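PDB 1YPX: putative vitamin-B12 independent methionine synthase family protein from Listeria monocytogenes, which probably transfers a methyl group to homocysteine to make methionine without cobalamin, as a zinc-dependent enzyme with a TIM-barrel-like fold. Local coordinates for residues 48-53 / 121-126; 114-119 / 135-140; 171-176 / 232-237; 223-228 / 264-269; 297-302 / 351-356. All coordinates share one frame; numbering follows the deposited sequence.

Interaction 1. Residues 48-53 / 121-126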
# COMPACT_ATOMS: atom_id res chain seq x y z
N TYR A 48 -18.67 -5.06 7.52
CA TYR A 48 -19.17 -5.99 6.53
C TYR A 48 -18.05 -6.52 5.61
O TYR A 48 -18.00 -7.71 5.32
CB TYR A 48 -20.29 -5.32 5.71
CG TYR A 48 -20.68 -6.12 4.50
CD1 TYR A 48 -20.29 -5.70 3.23
CD2 TYR A 48 -21.38 -7.32 4.63
CE1 TYR A 48 -20.57 -6.47 2.11
CE2 TYR A 48 -21.66 -8.10 3.51
CZ TYR A 48 -21.25 -7.66 2.25
OH TYR A 48 -21.50 -8.42 1.13
N ILE A 49 -17.15 -5.64 5.16
CA ILE A 49 -16.05 -6.07 4.29
C ILE A 49 -14.97 -6.83 5.07
O ILE A 49 -14.22 -7.62 4.49
CB ILE A 49 -15.37 -4.86 3.52
CG1 ILE A 49 -14.63 -3.93 4.49
CG2 ILE A 49 -16.42 -4.09 2.72
CD1 ILE A 49 -13.83 -2.83 3.80
N VAL A 50 -14.88 -6.59 6.38
CA VAL A 50 -13.91 -7.28 7.22
C VAL A 50 -14.23 -8.77 7.21
O VAL A 50 -13.35 -9.60 6.98
CB VAL A 50 -13.94 -6.78 8.69
CG1 VAL A 50 -13.09 -7.69 9.57
CG2 VAL A 50 -13.43 -5.36 8.76
N GLU A 51 -15.49 -9.11 7.46
CA GLU A 51 -15.87 -10.52 7.47
C GLU A 51 -15.69 -11.17 6.10
O GLU A 51 -15.19 -12.29 6.01
CB GLU A 51 -17.32 -10.71 7.94
CG GLU A 51 -17.46 -11.30 9.37
CD GLU A 51 -16.72 -12.64 9.57
OE1 GLU A 51 -15.47 -12.64 9.52
OE2 GLU A 51 -17.39 -13.68 9.78
N LYS A 52 -16.08 -10.45 5.05
CA LYS A 52 -15.96 -10.97 3.69
C LYS A 52 -14.53 -11.35 3.30
O LYS A 52 -14.31 -12.35 2.61
CB LYS A 52 -16.55 -9.97 2.69
CG LYS A 52 -18.06 -9.79 2.87
CD LYS A 52 -18.83 -11.12 2.71
CE LYS A 52 -20.20 -11.09 3.43
NZ LYS A 52 -21.05 -12.33 3.31
N GLN A 53 -13.55 -10.57 3.76
CA GLN A 53 -12.15 -10.86 3.45
C GLN A 53 -11.79 -12.15 4.18
O GLN A 53 -10.93 -12.93 3.75
CB GLN A 53 -11.24 -9.71 3.92
CG GLN A 53 -11.45 -8.36 3.24
CD GLN A 53 -10.48 -7.27 3.73
OE1 GLN A 53 -9.25 -7.41 3.64
NE2 GLN A 53 -11.04 -6.18 4.25
N ILE A 121 -7.28 1.34 15.06
CA ILE A 121 -7.80 0.74 16.28
C ILE A 121 -9.17 0.12 15.95
O ILE A 121 -9.49 -0.99 16.38
CB ILE A 121 -7.97 1.81 17.39
CG1 ILE A 121 -6.62 2.39 17.77
CG2 ILE A 121 -8.62 1.22 18.62
CD1 ILE A 121 -6.72 3.62 18.66
N PHE A 122 -9.98 0.84 15.18
CA PHE A 122 -11.30 0.31 14.82
C PHE A 122 -11.17 -0.96 13.99
O PHE A 122 -11.80 -1.96 14.29
CB PHE A 122 -12.08 1.32 14.00
CG PHE A 122 -13.40 0.81 13.54
CD1 PHE A 122 -14.49 0.84 14.40
CD2 PHE A 122 -13.56 0.29 12.27
CE1 PHE A 122 -15.72 0.35 13.99
CE2 PHE A 122 -14.79 -0.21 11.85
CZ PHE A 122 -15.88 -0.17 12.71
N LEU A 123 -10.37 -0.89 12.93
CA LEU A 123 -10.14 -2.02 12.06
C LEU A 123 -9.62 -3.17 12.88
O LEU A 123 -10.17 -4.26 12.84
CB LEU A 123 -9.11 -1.69 10.98
CG LEU A 123 -8.68 -2.95 10.21
CD1 LEU A 123 -9.63 -3.14 9.06
CD2 LEU A 123 -7.24 -2.86 9.72
N LYS A 124 -8.54 -2.92 13.61
CA LYS A 124 -7.92 -3.94 14.44
C LYS A 124 -8.97 -4.64 15.28
O LYS A 124 -8.94 -5.86 15.45
CB LYS A 124 -6.88 -3.31 15.34
CG LYS A 124 -6.29 -4.26 16.35
CD LYS A 124 -4.89 -4.60 16.00
CE LYS A 124 -4.29 -5.50 17.05
NZ LYS A 124 -2.98 -6.06 16.56
N GLU A 125 -9.91 -3.87 15.81
CA GLU A 125 -10.98 -4.40 16.63
C GLU A 125 -11.76 -5.48 15.89
O GLU A 125 -11.94 -6.58 16.39
CB GLU A 125 -11.94 -3.28 17.03
CG GLU A 125 -13.26 -3.79 17.60
CD GLU A 125 -14.47 -2.98 17.14
OE1 GLU A 125 -14.61 -2.75 15.90
OE2 GLU A 125 -15.30 -2.60 18.00
N ALA A 126 -12.21 -5.15 14.68
CA ALA A 126 -13.00 -6.07 13.87
C ALA A 126 -12.26 -7.27 13.29
O ALA A 126 -12.88 -8.29 12.98
CB ALA A 126 -13.65 -5.31 12.74

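Interaction 2. Residues 114-119 / 135-140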
# COMPACT_ATOMS: atom_id res chain seq x y z
N HIS A 114 -3.03 12.06 14.34
CA HIS A 114 -3.63 11.79 13.04
C HIS A 114 -4.91 10.97 13.23
O HIS A 114 -5.01 10.18 14.16
CB HIS A 114 -2.62 11.03 12.16
CG HIS A 114 -2.85 11.19 10.69
ND1 HIS A 114 -3.86 10.52 10.01
CD2 HIS A 114 -2.20 11.93 9.76
CE1 HIS A 114 -3.81 10.85 8.73
NE2 HIS A 114 -2.82 11.70 8.55
N PRO A 115 -5.91 11.18 12.36
CA PRO A 115 -7.19 10.46 12.43
C PRO A 115 -7.05 8.98 12.06
O PRO A 115 -7.89 8.16 12.42
CB PRO A 115 -8.06 11.21 11.42
CG PRO A 115 -7.49 12.56 11.42
CD PRO A 115 -6.02 12.32 11.43
N PHE A 116 -5.99 8.65 11.32
CA PHE A 116 -5.74 7.28 10.91
C PHE A 116 -5.45 6.35 12.07
O PHE A 116 -5.54 5.14 11.92
CB PHE A 116 -4.59 7.24 9.90
CG PHE A 116 -4.99 7.57 8.49
CD1 PHE A 116 -5.99 8.51 8.24
CD2 PHE A 116 -4.35 6.96 7.41
CE1 PHE A 116 -6.35 8.84 6.94
CE2 PHE A 116 -4.70 7.28 6.09
CZ PHE A 116 -5.70 8.22 5.86
N ILE A 117 -5.12 6.91 13.23
CA ILE A 117 -4.81 6.10 14.41
C ILE A 117 -6.03 5.38 14.99
O ILE A 117 -5.95 4.20 15.34
CB ILE A 117 -4.17 6.94 15.52
CG1 ILE A 117 -2.95 7.67 14.96
CG2 ILE A 117 -3.74 6.04 16.67
CD1 ILE A 117 -1.82 6.73 14.54
N GLU A 118 -7.16 6.10 15.07
CA GLU A 118 -8.41 5.53 15.59
C GLU A 118 -9.00 4.64 14.50
O GLU A 118 -9.65 3.64 14.81
CB GLU A 118 -9.44 6.62 15.92
CG GLU A 118 -10.09 6.62 17.33
CD GLU A 118 -10.55 5.24 17.87
OE1 GLU A 118 -11.52 4.64 17.36
OE2 GLU A 118 -9.92 4.77 18.84
N ASP A 119 -8.81 5.02 13.24
CA ASP A 119 -9.37 4.20 12.15
C ASP A 119 -8.68 2.83 12.18
O ASP A 119 -9.27 1.83 11.80
CB ASP A 119 -9.16 4.84 10.75
CG ASP A 119 -9.76 6.24 10.63
OD1 ASP A 119 -10.66 6.60 11.42
OD2 ASP A 119 -9.32 6.98 9.72
N GLN A 135 -2.66 -1.98 7.26
CA GLN A 135 -2.93 -0.55 7.12
C GLN A 135 -2.11 -0.00 5.95
O GLN A 135 -0.94 -0.32 5.82
CB GLN A 135 -2.57 0.19 8.43
CG GLN A 135 -2.57 1.72 8.36
CD GLN A 135 -3.94 2.30 8.09
OE1 GLN A 135 -4.82 2.29 8.94
NE2 GLN A 135 -4.12 2.83 6.89
N THR A 136 -2.74 0.80 5.09
CA THR A 136 -2.04 1.37 3.94
C THR A 136 -2.01 2.89 4.02
O THR A 136 -3.02 3.52 4.33
CB THR A 136 -2.75 1.00 2.58
OG1 THR A 136 -4.01 1.69 2.48
CG2 THR A 136 -3.02 -0.50 2.48
N ILE A 137 -0.86 3.48 3.75
CA ILE A 137 -0.74 4.93 3.74
C ILE A 137 0.15 5.22 2.55
O ILE A 137 0.82 4.32 2.05
CB ILE A 137 -0.06 5.52 5.03
CG1 ILE A 137 1.40 5.06 5.11
CG2 ILE A 137 -0.81 5.06 6.28
CD1 ILE A 137 2.12 5.59 6.33
N PRO A 138 0.12 6.46 2.04
CA PRO A 138 0.98 6.76 0.90
C PRO A 138 2.41 6.79 1.36
O PRO A 138 2.70 6.99 2.54
CB PRO A 138 0.51 8.14 0.44
CG PRO A 138 -0.09 8.73 1.67
CD PRO A 138 -0.84 7.56 2.26
N SER A 139 3.30 6.60 0.40
CA SER A 139 4.73 6.61 0.62
C SER A 139 5.17 8.05 0.92
O SER A 139 4.61 8.99 0.38
CB SER A 139 5.43 6.11 -0.64
OG SER A 139 6.83 6.18 -0.52
N PRO A 140 6.18 8.23 1.77
CA PRO A 140 6.57 9.62 2.03
C PRO A 140 6.99 10.36 0.75
O PRO A 140 6.81 11.57 0.65
CB PRO A 140 7.71 9.47 3.04
CG PRO A 140 8.31 8.17 2.69
CD PRO A 140 7.10 7.29 2.42

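Interaction 3. Residues 171-176 / 232-237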
# COMPACT_ATOMS: atom_id res chain seq x y z
N LYS A 171 7.72 8.98 13.33
CA LYS A 171 6.70 9.17 14.35
C LYS A 171 5.36 8.57 13.93
O LYS A 171 4.64 8.01 14.75
CB LYS A 171 6.55 10.67 14.68
CG LYS A 171 7.86 11.36 15.11
CD LYS A 171 7.63 12.58 16.02
CE LYS A 171 7.42 13.90 15.26
NZ LYS A 171 8.71 14.69 15.01
N ALA A 172 5.03 8.67 12.64
CA ALA A 172 3.76 8.12 12.13
C ALA A 172 3.72 6.61 12.33
O ALA A 172 2.78 6.06 12.89
CB ALA A 172 3.61 8.44 10.65
N ILE A 173 4.77 5.95 11.86
CA ILE A 173 4.87 4.51 11.97
C ILE A 173 4.79 4.07 13.43
O ILE A 173 4.09 3.12 13.77
CB ILE A 173 6.18 4.01 11.36
CG1 ILE A 173 6.19 4.28 9.87
CG2 ILE A 173 6.35 2.56 11.64
CD1 ILE A 173 7.47 3.92 9.19
N GLN A 174 5.52 4.77 14.29
CA GLN A 174 5.54 4.44 15.70
C GLN A 174 4.11 4.54 16.25
O GLN A 174 3.66 3.66 17.00
CB GLN A 174 6.48 5.40 16.44
CG GLN A 174 6.94 4.90 17.80
CD GLN A 174 7.63 3.55 17.73
OE1 GLN A 174 8.59 3.37 16.98
NE2 GLN A 174 7.13 2.59 18.51
N ALA A 175 3.39 5.59 15.87
CA ALA A 175 2.03 5.75 16.36
C ALA A 175 1.14 4.59 15.92
O ALA A 175 0.27 4.16 16.67
CB ALA A 175 1.44 7.07 15.87
N PHE A 176 1.37 4.08 14.70
CA PHE A 176 0.61 2.93 14.16
C PHE A 176 1.02 1.67 14.91
O PHE A 176 0.17 0.85 15.29
CB PHE A 176 0.88 2.72 12.67
CG PHE A 176 -0.07 3.46 11.77
CD1 PHE A 176 -1.42 3.13 11.73
CD2 PHE A 176 0.38 4.49 10.97
CE1 PHE A 176 -2.30 3.83 10.90
CE2 PHE A 176 -0.50 5.19 10.15
CZ PHE A 176 -1.83 4.86 10.12
N MSE A 232 7.26 -5.77 13.07
CA MSE A 232 6.36 -5.07 12.17
C MSE A 232 6.82 -5.27 10.73
O MSE A 232 8.02 -5.20 10.44
CB MSE A 232 6.30 -3.58 12.51
CG MSE A 232 5.32 -2.81 11.63
SE MSE A 232 5.31 -0.88 11.95
CE MSE A 232 7.14 -0.56 11.50
N VAL A 233 5.87 -5.53 9.84
CA VAL A 233 6.18 -5.74 8.42
C VAL A 233 5.81 -4.46 7.65
O VAL A 233 4.75 -3.87 7.86
CB VAL A 233 5.39 -6.96 7.87
CG1 VAL A 233 5.70 -7.18 6.39
CG2 VAL A 233 5.71 -8.21 8.66
N ILE A 234 6.70 -4.02 6.77
CA ILE A 234 6.42 -2.85 5.98
C ILE A 234 6.59 -3.16 4.51
O ILE A 234 7.70 -3.22 4.00
CB ILE A 234 7.30 -1.66 6.36
CG1 ILE A 234 6.91 -1.18 7.77
CG2 ILE A 234 7.14 -0.54 5.30
CD1 ILE A 234 7.49 0.18 8.21
N THR A 235 5.47 -3.38 3.84
CA THR A 235 5.48 -3.70 2.43
C THR A 235 5.28 -2.44 1.62
O THR A 235 4.75 -1.43 2.11
CB THR A 235 4.35 -4.68 2.06
OG1 THR A 235 3.08 -4.16 2.48
CG2 THR A 235 4.61 -6.04 2.69
N MSE A 236 5.67 -2.51 0.35
CA MSE A 236 5.53 -1.38 -0.53
C MSE A 236 4.78 -1.71 -1.80
O MSE A 236 5.14 -2.63 -2.51
CB MSE A 236 6.91 -0.86 -0.91
CG MSE A 236 6.88 0.40 -1.76
SE MSE A 236 8.14 1.72 -1.11
CE MSE A 236 9.24 1.93 -2.71
N HIS A 237 3.72 -0.97 -2.08
CA HIS A 237 2.99 -1.19 -3.32
C HIS A 237 3.47 -0.16 -4.35
O HIS A 237 3.20 1.04 -4.21
CB HIS A 237 1.48 -1.05 -3.09
CG HIS A 237 0.67 -1.14 -4.35
ND1 HIS A 237 0.89 -2.11 -5.32
CD2 HIS A 237 -0.35 -0.38 -4.81
CE1 HIS A 237 0.03 -1.93 -6.31
NE2 HIS A 237 -0.73 -0.89 -6.03

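Interaction 4. Residues 223-228 / 264-269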
# COMPACT_ATOMS: atom_id res chain seq x y z
N GLU A 223 15.07 6.20 5.39
CA GLU A 223 15.10 7.04 6.58
C GLU A 223 13.76 7.03 7.30
O GLU A 223 13.70 6.93 8.53
CB GLU A 223 15.47 8.48 6.23
CG GLU A 223 15.68 9.34 7.45
CD GLU A 223 15.89 10.80 7.12
OE1 GLU A 223 16.00 11.60 8.10
OE2 GLU A 223 15.95 11.16 5.91
N ALA A 224 12.68 7.15 6.53
CA ALA A 224 11.32 7.15 7.06
C ALA A 224 11.02 5.89 7.86
O ALA A 224 10.28 5.93 8.84
CB ALA A 224 10.32 7.31 5.93
N ILE A 225 11.58 4.77 7.42
CA ILE A 225 11.36 3.50 8.10
C ILE A 225 12.60 2.99 8.85
O ILE A 225 12.70 1.80 9.15
CB ILE A 225 10.92 2.41 7.11
CG1 ILE A 225 12.01 2.17 6.07
CG2 ILE A 225 9.64 2.84 6.44
CD1 ILE A 225 11.75 0.97 5.18
N LYS A 226 13.52 3.90 9.14
CA LYS A 226 14.75 3.58 9.85
C LYS A 226 14.47 2.91 11.20
O LYS A 226 15.11 1.92 11.56
CB LYS A 226 15.58 4.85 10.06
CG LYS A 226 16.90 4.65 10.78
CD LYS A 226 17.54 6.00 11.15
CE LYS A 226 18.72 5.83 12.11
NZ LYS A 226 19.14 7.12 12.73
N HIS A 227 13.51 3.45 11.94
CA HIS A 227 13.18 2.91 13.26
C HIS A 227 11.98 1.96 13.20
O HIS A 227 11.02 2.11 13.96
CB HIS A 227 12.88 4.06 14.23
CG HIS A 227 14.03 5.00 14.43
ND1 HIS A 227 13.86 6.37 14.45
CD2 HIS A 227 15.35 4.78 14.65
CE1 HIS A 227 15.03 6.95 14.67
NE2 HIS A 227 15.95 6.01 14.80
N LYS A 228 12.05 0.98 12.31
CA LYS A 228 10.98 -0.00 12.14
C LYS A 228 11.17 -1.18 13.09
O LYS A 228 12.18 -1.88 13.03
CB LYS A 228 10.97 -0.52 10.69
CG LYS A 228 9.74 -1.35 10.30
CD LYS A 228 9.97 -2.87 10.31
CE LYS A 228 10.91 -3.32 9.18
NZ LYS A 228 10.99 -4.81 9.08
N LEU A 264 16.40 -0.40 -1.27
CA LEU A 264 15.26 -0.18 -0.38
C LEU A 264 15.19 -1.21 0.74
O LEU A 264 15.14 -2.41 0.47
CB LEU A 264 13.97 -0.24 -1.20
CG LEU A 264 12.97 0.88 -0.97
CD1 LEU A 264 12.62 0.95 0.50
CD2 LEU A 264 13.56 2.19 -1.46
N ASN A 265 15.14 -0.75 1.98
CA ASN A 265 15.09 -1.66 3.13
C ASN A 265 13.68 -2.07 3.54
O ASN A 265 13.30 -1.98 4.71
CB ASN A 265 15.80 -1.03 4.32
CG ASN A 265 17.27 -0.90 4.09
OD1 ASN A 265 17.93 -1.89 3.75
ND2 ASN A 265 17.81 0.29 4.26
N ILE A 266 12.93 -2.55 2.56
CA ILE A 266 11.55 -2.95 2.78
C ILE A 266 11.38 -4.47 2.82
O ILE A 266 12.15 -5.21 2.22
CB ILE A 266 10.67 -2.26 1.70
CG1 ILE A 266 9.67 -1.35 2.40
CG2 ILE A 266 9.98 -3.26 0.81
CD1 ILE A 266 9.01 -0.36 1.48
N ASP A 267 10.37 -4.94 3.54
CA ASP A 267 10.16 -6.37 3.68
C ASP A 267 9.59 -7.07 2.46
O ASP A 267 10.08 -8.11 2.06
CB ASP A 267 9.27 -6.63 4.88
CG ASP A 267 9.89 -6.14 6.16
OD1 ASP A 267 10.96 -6.68 6.53
OD2 ASP A 267 9.32 -5.21 6.79
N GLY A 268 8.55 -6.50 1.87
CA GLY A 268 7.95 -7.10 0.70
C GLY A 268 7.54 -6.01 -0.25
O GLY A 268 7.43 -4.85 0.15
N PHE A 269 7.30 -6.38 -1.51
CA PHE A 269 6.90 -5.44 -2.56
C PHE A 269 5.69 -5.96 -3.36
O PHE A 269 5.71 -7.09 -3.85
CB PHE A 269 8.05 -5.24 -3.55
CG PHE A 269 9.03 -4.17 -3.16
CD1 PHE A 269 8.69 -2.82 -3.26
CD2 PHE A 269 10.32 -4.50 -2.76
CE1 PHE A 269 9.62 -1.81 -2.97
CE2 PHE A 269 11.27 -3.51 -2.46
CZ PHE A 269 10.92 -2.16 -2.57

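Interaction 5. Residues 297-302 / 351-356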
# COMPACT_ATOMS: atom_id res chain seq x y z
N GLY A 297 1.44 -9.45 -8.63
CA GLY A 297 0.04 -9.15 -8.88
C GLY A 297 -0.37 -9.64 -10.24
O GLY A 297 -0.50 -8.86 -11.19
N LEU A 298 -0.57 -10.96 -10.35
CA LEU A 298 -0.94 -11.59 -11.61
C LEU A 298 -2.44 -11.73 -11.84
O LEU A 298 -2.85 -12.20 -12.89
CB LEU A 298 -0.29 -12.97 -11.70
CG LEU A 298 1.18 -13.02 -11.28
CD1 LEU A 298 1.72 -14.43 -11.49
CD2 LEU A 298 1.97 -12.02 -12.09
N ILE A 299 -3.25 -11.33 -10.87
CA ILE A 299 -4.71 -11.44 -11.01
C ILE A 299 -5.35 -10.10 -11.38
O ILE A 299 -5.33 -9.16 -10.58
CB ILE A 299 -5.38 -12.00 -9.71
CG1 ILE A 299 -5.19 -13.53 -9.59
CG2 ILE A 299 -6.88 -11.75 -9.73
CD1 ILE A 299 -3.76 -14.02 -9.62
N THR A 300 -5.90 -10.01 -12.59
CA THR A 300 -6.54 -8.78 -13.07
C THR A 300 -7.63 -8.39 -12.08
O THR A 300 -8.55 -9.16 -11.81
CB THR A 300 -7.20 -8.97 -14.46
OG1 THR A 300 -8.17 -10.02 -14.41
CG2 THR A 300 -6.14 -9.31 -15.51
N SER A 301 -7.53 -7.17 -11.56
CA SER A 301 -8.48 -6.67 -10.59
C SER A 301 -9.40 -5.60 -11.17
O SER A 301 -10.12 -4.91 -10.43
CB SER A 301 -7.73 -6.11 -9.38
OG SER A 301 -6.75 -5.17 -9.80
N LYS A 302 -9.36 -5.45 -12.49
CA LYS A 302 -10.19 -4.47 -13.18
C LYS A 302 -11.16 -5.11 -14.16
O LYS A 302 -12.35 -4.80 -14.14
CB LYS A 302 -9.31 -3.45 -13.92
CG LYS A 302 -8.52 -2.53 -13.00
CD LYS A 302 -7.92 -1.34 -13.76
CE LYS A 302 -6.96 -1.78 -14.85
NZ LYS A 302 -6.29 -0.61 -15.48
N TRP A 351 -14.73 -10.55 -4.74
CA TRP A 351 -14.42 -11.60 -3.79
C TRP A 351 -14.13 -12.93 -4.48
O TRP A 351 -13.39 -13.76 -3.96
CB TRP A 351 -15.56 -11.75 -2.77
CG TRP A 351 -15.70 -10.52 -1.87
CD1 TRP A 351 -14.75 -9.99 -1.02
CD2 TRP A 351 -16.84 -9.65 -1.76
NE1 TRP A 351 -15.23 -8.86 -0.40
CE2 TRP A 351 -16.51 -8.63 -0.84
CE3 TRP A 351 -18.11 -9.64 -2.36
CZ2 TRP A 351 -17.40 -7.61 -0.50
CZ3 TRP A 351 -19.00 -8.62 -2.02
CH2 TRP A 351 -18.64 -7.62 -1.10
N ASP A 352 -14.71 -13.13 -5.66
CA ASP A 352 -14.45 -14.37 -6.38
C ASP A 352 -12.99 -14.41 -6.81
O ASP A 352 -12.32 -15.45 -6.69
CB ASP A 352 -15.39 -14.49 -7.58
CG ASP A 352 -16.76 -15.00 -7.19
OD1 ASP A 352 -17.62 -15.17 -8.10
OD2 ASP A 352 -16.98 -15.22 -5.97
N LYS A 353 -12.49 -13.29 -7.31
CA LYS A 353 -11.10 -13.24 -7.72
C LYS A 353 -10.20 -13.39 -6.49
O LYS A 353 -9.05 -13.81 -6.61
CB LYS A 353 -10.81 -11.94 -8.45
CG LYS A 353 -11.46 -11.86 -9.81
CD LYS A 353 -11.17 -10.52 -10.48
CE LYS A 353 -11.18 -10.65 -11.99
NZ LYS A 353 -10.11 -11.58 -12.47
N LEU A 354 -10.71 -13.05 -5.30
CA LEU A 354 -9.92 -13.18 -4.08
C LEU A 354 -9.80 -14.64 -3.65
O LEU A 354 -8.72 -15.09 -3.27
CB LEU A 354 -10.53 -12.37 -2.93
CG LEU A 354 -10.27 -10.86 -2.95
CD1 LEU A 354 -10.91 -10.21 -1.73
CD2 LEU A 354 -8.78 -10.60 -2.98
N ARG A 355 -10.91 -15.37 -3.72
CA ARG A 355 -10.92 -16.77 -3.37
C ARG A 355 -10.02 -17.46 -4.40
O ARG A 355 -9.41 -18.49 -4.14
CB ARG A 355 -12.35 -17.32 -3.45
CG ARG A 355 -13.43 -16.29 -3.14
CD ARG A 355 -14.82 -16.91 -3.06
NE ARG A 355 -15.11 -17.47 -1.74
CZ ARG A 355 -15.98 -16.95 -0.89
NH1 ARG A 355 -16.18 -17.52 0.30
NH2 ARG A 355 -16.67 -15.86 -1.24
N TYR A 356 -9.95 -16.86 -5.58
CA TYR A 356 -9.11 -17.39 -6.65
C TYR A 356 -7.64 -17.26 -6.23
O TYR A 356 -6.83 -18.16 -6.46
CB TYR A 356 -9.38 -16.61 -7.95
CG TYR A 356 -8.74 -17.20 -9.19
CD1 TYR A 356 -8.12 -16.36 -10.11
CD2 TYR A 356 -8.80 -18.56 -9.47
CE1 TYR A 356 -7.58 -16.86 -11.29
CE2 TYR A 356 -8.26 -19.07 -10.65
CZ TYR A 356 -7.65 -18.21 -11.56
OH TYR A 356 -7.14 -18.68 -12.74

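Interaction 1. Residues 48-53 / 121-126
Val50 and Ala126 form a small helix-to-helix contact, mainly apolar and with no hydrogen bond across it, on the outside of the barrel, where helix 35-56 meets the last turn of helix 116-127. Val50 does most of the touching with its two methyls. Val50 CG1, anti to the backbone N (chi1 170°), lies 3.5 Å from the carbonyl oxygen Ala126 O, while Val50 CG2 faces the methyl Ala126 CB at 4.0 Å. With alanine as the partner the backbones come near: Val50 CA and Ala126 CA are 6.8 Å apart. In this TIM-barrel-like fold the two helices belong to the ring of helices around the parallel sheet, and Val50 also packs on Ile61, so it lies between a neighbouring helix and the short strand 60-61. Leu123 adds a looser touch one turn before Ala126, its CD1 standing 4.4 Å from Val50 CG2. The oxygen that Val50 CG1 touches, Ala126 O, accepts a weak hydrogen bond from Lys54 NZ.

Interaction 2. Residues 114-119 / 135-140
Phe116, in the first turn of helix 116-127, points its ring at strand 132-138, a helix-on-strand contact of the beta/alpha barrel. With CG anti to the carbonyl carbon, the ring extends from the helix toward the strand and presents its CD2 side to two residues. Ile137 comes in at the ring edge, close to the ring plane, with its CG2 methyl 4.2 Å from Phe116 CD2. Ile137 CG2 stands anti to its carbonyl carbon, while the longer CG1 branch leads away from the ring. Gln135 crosses Phe116 at about a right angle. Its chain leaves the backbone extended and then folds about the CB-CG bond (chi2 64°), bringing Gln135 NE2 within 4.2 Å of Phe116 CD2; the amide and ring planes are tilted 31° apart. Around the pair, Trp71 stacks on the Phe116 ring, Phe75 meets it edge-to-face, and Phe176 of helix 158-178 touches both Phe116 and Gln135. The start of the helix is held by a capping bond: His114 ND1 accepts from Phe116 N at 3.1 Å, with the donor lying in the imidazole plane and the N-H pointing almost straight at it, 164°.

Interaction 3. Residues 171-176 / 232-237
Two branches of Ile173 diverge to meet two partners: CG2 stands anti to the backbone N, and CG1, anti to the carbonyl carbon (chi1 -65°), carries CD1 outward along an extended chi2. Met232, modelled as selenomethionine, is extended through chi1 and chi2 and then turns about its CG-SE bond (chi3 60°), which brings its CE methyl to Ile173 CG2. The two side chains cross at about a right angle there, with Met232 SE 3.6 Å from Ile173 CG2. The other branch meets Ile234 tip to tip, Ile173 CD1 lying 3.9 Å from Ile234 CD1. Helix 158-178 is thereby packed against the beginning of strand 233-238 and the residue before it, in the helix layer around the parallel strands; Leu184 of the adjoining strand 183-188 also touches Ile173. His237, farther along the same strand, belongs with Cys239 and Cys334 to a possible metal site. The contact is made by methyl groups and a selenium atom, with no hydrogen bond between the segments, which implies that shape and hydrophobic burial hold it.

Interaction 4. Residues 223-228 / 264-269
As the chain leaves helix 213-224 at Ile225, it runs beside the approach to strand 268-272, where Asn265 is the centre of an inverse gamma turn; Ile225 CA and Asn265 CA are 8.1 Å apart. Ile225 sets its CD1 methyl against this turn, 3.4 Å from the carbonyl oxygen Asn265 O and 4.2 Å from Ile266 CG1. Lys228, bent at chi2 and chi3, and Asp267 extend toward each other from opposite directions. They form a salt bridge, with Lys228 NZ 2.9 Å from Asp267 OD2, on the syn lone pair of that oxygen. A second, weak hydrogen bond runs from Lys228 NZ to Asp267 OD1 at 3.2 Å, so both carboxylate oxygens face the one amine. Asp267 OD2 also accepts from Ile234 N, and Lys228 NZ donates weakly to Met232 O. The arrangement ties the loop after helix 213-224 to the start of strand 268-272, the neighbour of strand 233-238 in the parallel sheet of this TIM-barrel-like fold.

Interaction 5. Residues 297-302 / 351-356
Lys353, on helix 347-364, starts its reach toward the end of strand 293-299 at CB, which lies 4.1 Å from Ile299 CG2 as the two side chains run antiparallel past one another. From there the chain runs extended, and Lys353 CD and CE pass beside Thr300 O. A bend at the last torsion (chi4 -62°) keeps the tip by that carbonyl: Lys353 NZ gives Thr300 O a weak hydrogen bond of 3.0 Å. Lys353 NZ also lies 3.2 Å from Thr300 OG1. The main polar partner of Lys353 NZ is Glu307, whose OE2 forms a salt bridge with it. One turn along the helix, Tyr356 CD1 meets Ile299 CG1 at 4.1 Å. The helix thus packs beside a strand of the barrel sheet. The contact is apolar at its base and polar at its tip: the base of the lysine meets Ile299, its later carbons pass the Thr300 carbonyl, and the ammonium probably has its charge balanced by Glu307, which also bonds Thr300 OG1.

Interactions 2 and 3 are buried and hold helices 116-127 and 158-178 on the same parallel sheet, at strands 132-138 and 233-238, which strand 183-188 separates; they touch through Phe176, which packs on Gln135 and Ile137. Interaction 1 is buried too, but joins two helices, sharing helix 116-127 with interaction 2. Interactions 4 and 5 are only partly buried, and there apolar contacts are joined by charged lysines. Interactions 3 and 4 meet directly by backbone pairing of the neighbouring strands 233-238 and 268-272. Interaction 5 lies on the other side of the chain's centre from interactions 2, 3 and 4, yet Trp351 packs against Tyr48 and Lys52 of interaction 1.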